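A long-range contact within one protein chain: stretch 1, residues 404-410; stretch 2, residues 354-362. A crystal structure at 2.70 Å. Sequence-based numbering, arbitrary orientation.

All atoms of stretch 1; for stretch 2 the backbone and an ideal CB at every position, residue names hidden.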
# COMPACT_ATOMS: atom_id res chain seq x y z
N CYS B 404 7.31 -12.02 26.44
CA CYS B 404 6.02 -12.53 25.87
C CYS B 404 5.45 -13.59 26.82
O CYS B 404 5.79 -14.78 26.64
CB CYS B 404 6.23 -13.11 24.48
SG CYS B 404 6.88 -11.91 23.28
N ASP B 405 4.60 -13.18 27.77
CA ASP B 405 4.09 -14.05 28.87
C ASP B 405 2.55 -14.04 28.89
O ASP B 405 1.98 -14.12 29.99
CB ASP B 405 4.68 -13.63 30.22
CG ASP B 405 4.34 -12.21 30.63
OD1 ASP B 405 4.12 -11.36 29.74
OD2 ASP B 405 4.29 -11.95 31.85
N LEU B 406 1.91 -13.96 27.71
CA LEU B 406 0.44 -14.11 27.54
C LEU B 406 0.14 -15.54 27.08
O LEU B 406 1.10 -16.29 26.79
CB LEU B 406 -0.07 -13.09 26.53
CG LEU B 406 0.09 -11.62 26.93
CD1 LEU B 406 -0.08 -10.71 25.72
CD2 LEU B 406 -0.89 -11.24 28.02
N ASP B 407 -1.14 -15.91 27.01
CA ASP B 407 -1.62 -17.23 26.50
C ASP B 407 -1.56 -17.19 24.97
O ASP B 407 -2.34 -16.43 24.37
CB ASP B 407 -3.03 -17.54 27.02
CG ASP B 407 -3.56 -18.91 26.61
OD1 ASP B 407 -2.83 -19.65 25.92
OD2 ASP B 407 -4.71 -19.22 27.00
N TYR B 408 -0.67 -17.99 24.37
CA TYR B 408 -0.42 -18.03 22.90
C TYR B 408 -0.92 -19.34 22.29
O TYR B 408 -0.67 -19.56 21.08
CB TYR B 408 1.06 -17.79 22.61
CG TYR B 408 1.58 -16.46 23.09
CD1 TYR B 408 1.04 -15.28 22.62
CD2 TYR B 408 2.59 -16.39 24.03
CE1 TYR B 408 1.50 -14.05 23.07
CE2 TYR B 408 3.06 -15.17 24.49
CZ TYR B 408 2.52 -13.99 24.00
OH TYR B 408 2.98 -12.79 24.45
N ILE B 409 -1.61 -20.18 23.08
CA ILE B 409 -2.25 -21.45 22.61
C ILE B 409 -1.19 -22.30 21.91
O ILE B 409 -1.29 -22.55 20.71
CB ILE B 409 -3.45 -21.15 21.69
CG1 ILE B 409 -4.29 -19.98 22.20
CG2 ILE B 409 -4.30 -22.39 21.47
CD1 ILE B 409 -4.83 -19.11 21.09
N PRO B 410 -0.14 -22.76 22.63
CA PRO B 410 1.00 -23.42 21.99
C PRO B 410 0.72 -24.86 21.55
O PRO B 410 0.32 -25.66 22.38
CB PRO B 410 2.07 -23.37 23.09
CG PRO B 410 1.28 -23.43 24.38
CD PRO B 410 0.01 -22.66 24.09
N UNK B 354 -6.43 -8.06 32.57
CA UNK B 354 -7.40 -9.01 31.96
C UNK B 354 -6.83 -9.64 30.69
O UNK B 354 -7.51 -10.51 30.11
CB UNK B 354 -8.72 -8.30 31.63
N UNK B 355 -5.62 -9.24 30.27
CA UNK B 355 -4.97 -9.64 29.00
C UNK B 355 -4.50 -11.10 29.06
O UNK B 355 -4.46 -11.75 28.00
CB UNK B 355 -3.78 -8.72 28.70
N UNK B 356 -4.15 -11.59 30.25
CA UNK B 356 -3.46 -12.89 30.48
C UNK B 356 -4.38 -14.07 30.11
O UNK B 356 -3.87 -15.06 29.54
CB UNK B 356 -3.02 -13.01 31.94
N UNK B 357 -5.67 -13.97 30.43
CA UNK B 357 -6.67 -15.03 30.20
C UNK B 357 -6.95 -15.26 28.72
O UNK B 357 -7.25 -16.41 28.35
CB UNK B 357 -7.98 -14.68 30.91
N UNK B 358 -6.85 -14.20 27.90
CA UNK B 358 -7.34 -14.16 26.49
C UNK B 358 -6.42 -15.01 25.61
O UNK B 358 -5.23 -14.75 25.54
CB UNK B 358 -7.39 -12.72 25.96
N UNK B 359 -6.96 -16.05 24.93
CA UNK B 359 -6.19 -16.78 23.91
C UNK B 359 -5.79 -15.87 22.73
O UNK B 359 -6.65 -15.25 22.15
CB UNK B 359 -7.00 -17.97 23.39
N UNK B 360 -4.49 -15.82 22.44
CA UNK B 360 -3.88 -15.04 21.31
C UNK B 360 -3.10 -16.03 20.44
O UNK B 360 -2.34 -16.83 21.00
CB UNK B 360 -2.96 -13.92 21.81
N UNK B 361 -3.27 -15.98 19.11
CA UNK B 361 -2.57 -16.91 18.18
C UNK B 361 -2.02 -16.16 16.96
O UNK B 361 -2.43 -15.00 16.73
CB UNK B 361 -3.52 -18.02 17.72
N UNK B 362 -1.11 -16.81 16.23
CA UNK B 362 -0.54 -16.37 14.94
C UNK B 362 -0.61 -17.54 13.94
O UNK B 362 -0.08 -18.62 14.27
CB UNK B 362 0.90 -15.89 15.11

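At position 354 the ideal CB has nothing of stretch 1 within 5.5 Å, so the contact sets no requirement; the residue is Ser-354, out of reach.

Position 355 has helical backbone angles, and its CB lies sideways, 3.9 Å from Leu-406 CD2. A small apolar side chain would suit this place beside a leucine methyl. It is Ala-355, whose CB packs on that methyl while its O lies 3.6 Å from Leu-406 CD2.

At 356 the CB also points sideways, 4.8 Å from Leu-406 CD2, with Asp-405 O farther along. A long apolar or aromatic chain could reach across the leucine, and a donor could seek the carbonyl. The residue is Phe-356, chi1 in the m well. Leu-406 CD2 sits over one face of its ring, and Asp-405 O approaches the edge, 3.5 Å from Phe-356 CE1, where the slightly positive ring hydrogens favour an oxygen.

Position 357 directs its CB away into open space. Its helical phi/psi of -68/-32 is available to any ordinary residue, so neither room nor backbone demands glycine, yet Gly-357 is found. Position 358 likewise points away, leaving the choice wide; Ile-358 turns its side chain from stretch 1.

At 359, phi of -62° fits proline, and the sideways CB comes close to the methyl Ile-409 CD1. A compact apolar group would suit the methyl, while the carboxylate oxygen Asp-407 OD2, 4.5 Å from the ideal CB, could equally attract a donor or a positive charge. Pro-359 supplies the apolar group, its CB 3.5 Å from Ile-409 CD1.

Position 360 is extended. Its N donates a hydrogen bond to Asp-407 O (3.0 Å, 150°), which any residue except proline could make. The CB stands sideways near the Tyr-408 ring, with Leu-406 CD1 within reach of a longer chain, so a branched aliphatic fits both the strand and the apolar surroundings. Ile-360 brings its CD1 to 3.7 Å from Leu-406 CD1 and its CB to 4.3 Å from Tyr-408 CD1. Its O receives a CA-H...O contact from Tyr-408 CA at 3.0 Å, so the backbone of Ile-360 meets stretch 1 at both its N and its O.

At 361 the sideways CB is 3.8 Å from Ile-409 CD1, a contact many side chains could make. Asn-361 meets the methyl through CB, while its amide is hydrogen-bonded elsewhere in the structure.

Position 362 has no neighbour in stretch 1. Preceding a turn into a helix, it suits a small capping residue; Ser-362 caps a backbone N just past the stretch.

Stretch 2, residues 354-362: SAFGIPINS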
# COMPACT_ATOMS: atom_id res chain seq x y z
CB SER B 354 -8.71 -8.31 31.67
OG SER B 354 -9.20 -7.65 32.82
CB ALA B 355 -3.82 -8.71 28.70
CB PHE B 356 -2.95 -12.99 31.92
CG PHE B 356 -1.75 -12.13 32.21
CD1 PHE B 356 -0.47 -12.58 31.92
CD2 PHE B 356 -1.89 -10.86 32.75
CE1 PHE B 356 0.64 -11.79 32.18
CE2 PHE B 356 -0.78 -10.07 33.01
CZ PHE B 356 0.48 -10.53 32.72
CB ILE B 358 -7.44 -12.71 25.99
CG1 ILE B 358 -8.45 -11.90 26.80
CG2 ILE B 358 -7.75 -12.67 24.50
CD1 ILE B 358 -8.31 -10.40 26.65
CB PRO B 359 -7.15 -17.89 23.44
CG PRO B 359 -8.16 -18.02 24.56
CD PRO B 359 -8.30 -16.62 25.12
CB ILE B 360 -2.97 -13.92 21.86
CG1 ILE B 360 -3.69 -13.04 22.88
CG2 ILE B 360 -2.38 -13.09 20.72
CD1 ILE B 360 -2.76 -12.36 23.86
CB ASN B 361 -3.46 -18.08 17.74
CG ASN B 361 -4.76 -17.65 17.08
OD1 ASN B 361 -4.98 -16.46 16.85
ND2 ASN B 361 -5.61 -18.61 16.77
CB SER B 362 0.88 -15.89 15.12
OG SER B 362 1.45 -15.53 13.87
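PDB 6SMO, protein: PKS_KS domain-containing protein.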